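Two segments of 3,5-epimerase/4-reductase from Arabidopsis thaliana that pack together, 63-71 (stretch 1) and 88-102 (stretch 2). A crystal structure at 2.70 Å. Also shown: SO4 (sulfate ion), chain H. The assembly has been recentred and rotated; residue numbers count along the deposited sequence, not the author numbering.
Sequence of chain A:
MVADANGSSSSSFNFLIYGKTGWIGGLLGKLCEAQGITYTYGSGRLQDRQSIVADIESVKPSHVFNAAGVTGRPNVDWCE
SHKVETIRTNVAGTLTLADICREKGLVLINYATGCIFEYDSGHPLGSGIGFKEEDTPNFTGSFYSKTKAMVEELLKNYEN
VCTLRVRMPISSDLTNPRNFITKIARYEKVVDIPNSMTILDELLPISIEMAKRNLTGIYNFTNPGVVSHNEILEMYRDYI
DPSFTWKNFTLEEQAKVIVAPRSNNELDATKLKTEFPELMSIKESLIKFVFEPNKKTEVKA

Stretch 1 63-71: HVFNAAGVT
Stretch 2 88-102: RTNVAGTLTLADICR

Strand 63-66 runs antiparallel to helix 88-102, at 173° between their directions and 10.4 Å at closest axial approach. No hydrogen bond joins the two stretches; packing holds the contact, which buries 300 Å². In the register, Val64 CA lies 7.8 Å from Cys101 CA. Asn66 CA lies 7.9 Å from Thr94 CA. Ala68 CA lies 7.9 Å from Thr89 CA. Gly69 CA lies 7.5 Å from Asn90 CA.

The strand alternates. His63 and Phe65, both chi1 m, point away from the helix; Val64 and Asn66, both chi1 t, point toward it. Val64 makes the apolar contact: CG2 lies 3.8 Å from Cys101 SG (chi1 m), and CG1 lies 4.2 Å from Leu97 CD1 (chi1 t, chi2 p).

Asn66 CB sits 3.8 Å from Leu97 CD2, and Asn66 ND2 is 3.4 Å from the methyl Thr94 CG2. Asn66 OD1 accepts a hydrogen bond from Ala68 N (3.1 Å), tying the side chain to the turn after the strand.

Ala68 O is 4.3 Å from Thr89 OG1, a loose approach. Gly69 has phi/psi 133/173, where a CB would jam against the preceding carbonyl. A cis peptide leads into Val70, whose CB points sideways. Thr71 leaves the helix; its OG1 donates to sulfate O3 (3.1 Å).

The helix has a wider pi-type turn at 88-93, then i to i+4 bonds such as Leu97 N to Gly93 O (2.9 Å).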

ATOM      1  N   HIS A  63      17.382 -16.249 -10.066  1.00 46.12           N
ATOM      2  CA  HIS A  63      16.485 -15.887  -8.962  1.00 44.40           C
ATOM      3  C   HIS A  63      16.912 -14.515  -8.431  1.00 46.11           C
ATOM      4  O   HIS A  63      18.032 -14.068  -8.698  1.00 45.34           O
ATOM      5  CB  HIS A  63      16.537 -16.907  -7.805  1.00 45.00           C
ATOM      6  CG  HIS A  63      16.336 -18.341  -8.215  1.00 46.13           C
ATOM      7  ND1 HIS A  63      17.239 -19.035  -9.000  1.00 42.22           N
ATOM      8  CD2 HIS A  63      15.356 -19.225  -7.905  1.00 45.59           C
ATOM      9  CE1 HIS A  63      16.804 -20.269  -9.180  1.00 44.56           C
ATOM     10  NE2 HIS A  63      15.666 -20.412  -8.524  1.00 44.47           N
ATOM     11  N   VAL A  64      16.028 -13.862  -7.670  1.00 45.46           N
ATOM     12  CA  VAL A  64      16.248 -12.500  -7.159  1.00 40.63           C
ATOM     13  C   VAL A  64      15.942 -12.447  -5.665  1.00 36.82           C
ATOM     14  O   VAL A  64      14.990 -13.047  -5.208  1.00 36.36           O
ATOM     15  CB  VAL A  64      15.354 -11.442  -7.900  1.00 40.86           C
ATOM     16  CG1 VAL A  64      15.460 -10.050  -7.245  1.00 39.85           C
ATOM     17  CG2 VAL A  64      15.687 -11.363  -9.378  1.00 41.42           C
ATOM     18  N   PHE A  65      16.756 -11.725  -4.907  1.00 42.69           N
ATOM     19  CA  PHE A  65      16.582 -11.628  -3.460  1.00 42.33           C
ATOM     20  C   PHE A  65      16.424 -10.179  -3.048  1.00 42.43           C
ATOM     21  O   PHE A  65      17.271  -9.345  -3.350  1.00 45.56           O
ATOM     22  CB  PHE A  65      17.783 -12.237  -2.743  1.00 39.75           C
ATOM     23  CG  PHE A  65      17.847 -13.727  -2.841  1.00 39.36           C
ATOM     24  CD1 PHE A  65      18.242 -14.340  -4.024  1.00 37.10           C
ATOM     25  CD2 PHE A  65      17.522 -14.523  -1.742  1.00 41.17           C
ATOM     26  CE1 PHE A  65      18.292 -15.720  -4.124  1.00 39.24           C
ATOM     27  CE2 PHE A  65      17.574 -15.916  -1.828  1.00 39.43           C
ATOM     28  CZ  PHE A  65      17.964 -16.515  -3.019  1.00 38.60           C
ATOM     29  N   ASN A  66      15.330  -9.876  -2.372  1.00 40.71           N
ATOM     30  CA  ASN A  66      15.096  -8.523  -1.893  1.00 42.99           C
ATOM     31  C   ASN A  66      15.373  -8.386  -0.387  1.00 42.13           C
ATOM     32  O   ASN A  66      14.525  -8.696   0.458  1.00 42.52           O
ATOM     33  CB  ASN A  66      13.666  -8.083  -2.223  1.00 39.78           C
ATOM     34  CG  ASN A  66      13.281  -6.786  -1.526  1.00 43.53           C
ATOM     35  OD1 ASN A  66      14.122  -5.910  -1.313  1.00 41.39           O
ATOM     36  ND2 ASN A  66      12.009  -6.664  -1.162  1.00 43.10           N
ATOM     37  N   ALA A  67      16.562  -7.915  -0.049  1.00 41.33           N
ATOM     38  CA  ALA A  67      16.882  -7.664   1.346  1.00 41.02           C
ATOM     39  C   ALA A  67      16.979  -6.159   1.556  1.00 45.27           C
ATOM     40  O   ALA A  67      17.489  -5.705   2.568  1.00 47.42           O
ATOM     41  CB  ALA A  67      18.168  -8.350   1.722  1.00 38.38           C
ATOM     42  N   ALA A  68      16.448  -5.396   0.599  1.00 45.39           N
ATOM     43  CA  ALA A  68      16.581  -3.936   0.557  1.00 47.78           C
ATOM     44  C   ALA A  68      16.082  -3.228   1.809  1.00 51.99           C
ATOM     45  O   ALA A  68      16.118  -2.001   1.910  1.00 52.02           O
ATOM     46  CB  ALA A  68      15.897  -3.361  -0.682  1.00 48.68           C
ATOM     47  N   GLY A  69      15.610  -4.004   2.766  1.00 56.73           N
ATOM     48  CA  GLY A  69      15.520  -3.500   4.113  1.00 65.14           C
ATOM     49  C   GLY A  69      14.176  -3.828   4.680  1.00 64.20           C
ATOM     50  O   GLY A  69      13.330  -4.378   3.979  1.00 59.10           O
ATOM     51  N   VAL A  70      14.017  -3.553   5.970  1.00 70.65           N
ATOM     52  CA  VAL A  70      15.155  -3.229   6.827  1.00 67.75           C
ATOM     53  C   VAL A  70      15.366  -4.482   7.652  1.00 69.60           C
ATOM     54  O   VAL A  70      14.400  -5.184   7.959  1.00 71.07           O
ATOM     55  CB  VAL A  70      14.870  -2.005   7.736  1.00 71.08           C
ATOM     56  CG1 VAL A  70      15.647  -2.079   9.048  1.00 70.07           C
ATOM     57  CG2 VAL A  70      15.183  -0.708   6.995  1.00 74.29           C
ATOM     58  N   THR A  71      16.607  -4.801   7.985  1.00 63.12           N
ATOM     59  CA  THR A  71      16.808  -5.936   8.864  1.00 68.79           C
ATOM     60  C   THR A  71      16.432  -5.585  10.326  1.00 70.33           C
ATOM     61  O   THR A  71      17.192  -4.910  11.038  1.00 65.10           O
ATOM     62  CB  THR A  71      18.237  -6.540   8.740  1.00 64.75           C
ATOM     63  OG1 THR A  71      18.588  -6.693   7.354  1.00 58.47           O
ATOM     64  CG2 THR A  71      18.297  -7.898   9.420  1.00 55.59           C
ATOM     65  N   ARG A  88       8.715   4.944  -0.552  1.00 40.09           N
ATOM     66  CA  ARG A  88       9.382   4.934  -1.847  1.00 40.36           C
ATOM     67  C   ARG A  88      10.152   3.639  -2.081  1.00 40.33           C
ATOM     68  O   ARG A  88      10.157   3.102  -3.187  1.00 40.78           O
ATOM     69  CB  ARG A  88      10.322   6.133  -1.973  1.00 20.00           C
ATOM     70  CG  ARG A  88      11.130   6.157  -3.259  1.00 20.00           C
ATOM     71  CD  ARG A  88      12.389   6.990  -3.096  1.00 20.00           C
ATOM     72  NE  ARG A  88      12.374   7.755  -1.854  1.00 20.00           N
ATOM     73  CZ  ARG A  88      12.763   9.021  -1.751  1.00 20.00           C
ATOM     74  NH1 ARG A  88      13.201   9.670  -2.822  1.00 20.00           N
ATOM     75  NH2 ARG A  88      12.714   9.640  -0.580  1.00 20.00           N
ATOM     76  N   THR A  89      10.804   3.140  -1.036  1.00 37.58           N
ATOM     77  CA  THR A  89      11.591   1.931  -1.151  1.00 40.16           C
ATOM     78  C   THR A  89      10.851   0.651  -0.762  1.00 40.49           C
ATOM     79  O   THR A  89      10.984  -0.358  -1.449  1.00 42.35           O
ATOM     80  CB  THR A  89      12.978   2.041  -0.439  1.00 43.18           C
ATOM     81  OG1 THR A  89      13.473   0.727  -0.139  1.00 54.31           O
ATOM     82  CG2 THR A  89      12.877   2.787   0.836  1.00 35.00           C
ATOM     83  N   ASN A  90      10.071   0.674   0.315  1.00 39.25           N
ATOM     84  CA  ASN A  90       9.448  -0.563   0.813  1.00 39.40           C
ATOM     85  C   ASN A  90       8.077  -0.829   0.207  1.00 40.99           C
ATOM     86  O   ASN A  90       7.597  -1.958   0.217  1.00 39.95           O
ATOM     87  CB  ASN A  90       9.314  -0.543   2.339  1.00 45.59           C
ATOM     88  CG  ASN A  90      10.649  -0.649   3.054  1.00 47.63           C
ATOM     89  OD1 ASN A  90      11.698  -0.302   2.506  1.00 49.19           O
ATOM     90  ND2 ASN A  90      10.614  -1.141   4.286  1.00 50.67           N
ATOM     91  N   VAL A  91       7.439   0.228  -0.281  1.00 38.48           N
ATOM     92  CA  VAL A  91       6.210   0.084  -1.021  1.00 38.80           C
ATOM     93  C   VAL A  91       6.496   0.139  -2.527  1.00 39.21           C
ATOM     94  O   VAL A  91       6.533  -0.901  -3.185  1.00 40.40           O
ATOM     95  CB  VAL A  91       5.146   1.127  -0.592  1.00 41.87           C
ATOM     96  CG1 VAL A  91       3.867   0.906  -1.338  1.00 39.79           C
ATOM     97  CG2 VAL A  91       4.864   1.014   0.889  1.00 43.45           C
ATOM     98  N   ALA A  92       6.727   1.330  -3.072  1.00 37.50           N
ATOM     99  CA  ALA A  92       6.781   1.471  -4.539  1.00 41.86           C
ATOM    100  C   ALA A  92       7.926   0.695  -5.153  1.00 39.73           C
ATOM    101  O   ALA A  92       7.779   0.114  -6.222  1.00 41.11           O
ATOM    102  CB  ALA A  92       6.811   2.959  -4.995  1.00 37.06           C
ATOM    103  N   GLY A  93       9.063   0.685  -4.475  1.00 37.45           N
ATOM    104  CA  GLY A  93      10.211  -0.040  -4.975  1.00 41.46           C
ATOM    105  C   GLY A  93      10.070  -1.552  -4.910  1.00 43.35           C
ATOM    106  O   GLY A  93      10.416  -2.242  -5.867  1.00 45.56           O
ATOM    107  N   THR A  94       9.577  -2.071  -3.786  1.00 39.17           N
ATOM    108  CA  THR A  94       9.317  -3.502  -3.647  1.00 41.27           C
ATOM    109  C   THR A  94       8.234  -3.977  -4.631  1.00 43.09           C
ATOM    110  O   THR A  94       8.343  -5.060  -5.234  1.00 41.07           O
ATOM    111  CB  THR A  94       8.843  -3.843  -2.229  1.00 38.85           C
ATOM    112  OG1 THR A  94       9.624  -3.121  -1.278  1.00 48.14           O
ATOM    113  CG2 THR A  94       8.982  -5.312  -1.955  1.00 42.98           C
ATOM    114  N   LEU A  95       7.175  -3.184  -4.770  1.00 38.53           N
ATOM    115  CA  LEU A  95       6.124  -3.535  -5.710  1.00 41.38           C
ATOM    116  C   LEU A  95       6.658  -3.497  -7.154  1.00 44.99           C
ATOM    117  O   LEU A  95       6.353  -4.393  -7.946  1.00 43.44           O
ATOM    118  CB  LEU A  95       4.893  -2.633  -5.541  1.00 41.94           C
ATOM    119  CG  LEU A  95       3.767  -3.038  -4.573  1.00 40.60           C
ATOM    120  CD1 LEU A  95       3.728  -4.529  -4.341  1.00 39.66           C
ATOM    121  CD2 LEU A  95       3.865  -2.327  -3.266  1.00 41.17           C
ATOM    122  N   THR A  96       7.462  -2.478  -7.486  1.00 44.64           N
ATOM    123  CA  THR A  96       8.104  -2.381  -8.805  1.00 42.63           C
ATOM    124  C   THR A  96       9.002  -3.576  -9.089  1.00 42.95           C
ATOM    125  O   THR A  96       8.964  -4.146 -10.189  1.00 43.43           O
ATOM    126  CB  THR A  96       8.916  -1.082  -8.974  1.00 45.82           C
ATOM    127  OG1 THR A  96       8.018   0.026  -9.098  1.00 52.81           O
ATOM    128  CG2 THR A  96       9.767  -1.140 -10.226  1.00 47.09           C
ATOM    129  N   LEU A  97       9.795  -3.966  -8.091  1.00 46.07           N
ATOM    130  CA  LEU A  97      10.673  -5.145  -8.209  1.00 43.53           C
ATOM    131  C   LEU A  97       9.873  -6.433  -8.412  1.00 39.48           C
ATOM    132  O   LEU A  97      10.207  -7.237  -9.270  1.00 43.80           O
ATOM    133  CB  LEU A  97      11.621  -5.268  -7.006  1.00 38.84           C
ATOM    134  CG  LEU A  97      12.556  -6.483  -7.004  1.00 37.19           C
ATOM    135  CD1 LEU A  97      13.605  -6.414  -8.088  1.00 40.72           C
ATOM    136  CD2 LEU A  97      13.221  -6.632  -5.682  1.00 37.34           C
ATOM    137  N   ALA A  98       8.811  -6.621  -7.634  1.00 40.70           N
ATOM    138  CA  ALA A  98       7.962  -7.808  -7.773  1.00 42.92           C
ATOM    139  C   ALA A  98       7.368  -7.920  -9.175  1.00 41.67           C
ATOM    140  O   ALA A  98       7.250  -9.001  -9.729  1.00 43.71           O
ATOM    141  CB  ALA A  98       6.854  -7.772  -6.746  1.00 42.24           C
ATOM    142  N   ASP A  99       7.000  -6.773  -9.727  1.00 43.68           N
ATOM    143  CA  ASP A  99       6.327  -6.665 -11.010  1.00 45.70           C
ATOM    144  C   ASP A  99       7.223  -7.139 -12.136  1.00 43.58           C
ATOM    145  O   ASP A  99       6.859  -8.006 -12.929  1.00 41.71           O
ATOM    146  CB  ASP A  99       5.951  -5.198 -11.248  1.00 42.39           C
ATOM    147  CG  ASP A  99       4.956  -5.034 -12.362  1.00 47.74           C
ATOM    148  OD1 ASP A  99       5.373  -4.753 -13.501  1.00 48.83           O
ATOM    149  OD2 ASP A  99       3.750  -5.189 -12.089  1.00 53.19           O
ATOM    150  N   ILE A 100       8.402  -6.527 -12.187  1.00 43.65           N
ATOM    151  CA  ILE A 100       9.423  -6.839 -13.167  1.00 42.40           C
ATOM    152  C   ILE A 100       9.840  -8.319 -13.087  1.00 44.64           C
ATOM    153  O   ILE A 100       9.994  -8.987 -14.117  1.00 44.97           O
ATOM    154  CB  ILE A 100      10.626  -5.880 -12.992  1.00 45.99           C
ATOM    155  CG1 ILE A 100      10.207  -4.442 -13.318  1.00 44.60           C
ATOM    156  CG2 ILE A 100      11.816  -6.309 -13.848  1.00 48.46           C
ATOM    157  CD1 ILE A 100      11.257  -3.398 -12.965  1.00 47.42           C
ATOM    158  N   CYS A 101      10.002  -8.839 -11.870  1.00 40.20           N
ATOM    159  CA  CYS A 101      10.317 -10.249 -11.715  1.00 41.70           C
ATOM    160  C   CYS A 101       9.161 -11.132 -12.224  1.00 44.12           C
ATOM    161  O   CYS A 101       9.389 -12.157 -12.873  1.00 42.62           O
ATOM    162  CB  CYS A 101      10.667 -10.586 -10.264  1.00 41.95           C
ATOM    163  SG  CYS A 101      12.197  -9.831  -9.632  1.00 49.23           S
ATOM    164  N   ARG A 102       7.927 -10.729 -11.939  1.00 40.35           N
ATOM    165  CA  ARG A 102       6.778 -11.516 -12.350  1.00 42.07           C
ATOM    166  C   ARG A 102       6.688 -11.573 -13.872  1.00 42.96           C
ATOM    167  O   ARG A 102       6.567 -12.655 -14.449  1.00 41.61           O
ATOM    168  CB  ARG A 102       5.492 -10.945 -11.756  1.00 44.05           C
ATOM    169  CG  ARG A 102       4.287 -11.780 -12.082  1.00 42.36           C
ATOM    170  CD  ARG A 102       3.014 -11.060 -11.721  1.00 47.28           C
ATOM    171  NE  ARG A 102       1.850 -11.715 -12.313  1.00 49.74           N
ATOM    172  CZ  ARG A 102       1.319 -11.373 -13.480  1.00 46.63           C
ATOM    173  NH1 ARG A 102       1.836 -10.374 -14.179  1.00 42.24           N
ATOM    174  NH2 ARG A 102       0.265 -12.025 -13.943  1.00 50.53           N
TER
HETATM  175  S   SO4 H 406      19.845  -3.041   8.199  1.00 77.63           S
HETATM  176  O1  SO4 H 406      18.935  -3.442   9.279  1.00 69.78           O
HETATM  177  O2  SO4 H 406      19.053  -2.288   7.223  1.00 78.40           O
HETATM  178  O3  SO4 H 406      20.413  -4.233   7.566  1.00 66.25           O
HETATM  179  O4  SO4 H 406      20.956  -2.217   8.699  1.00 67.94           O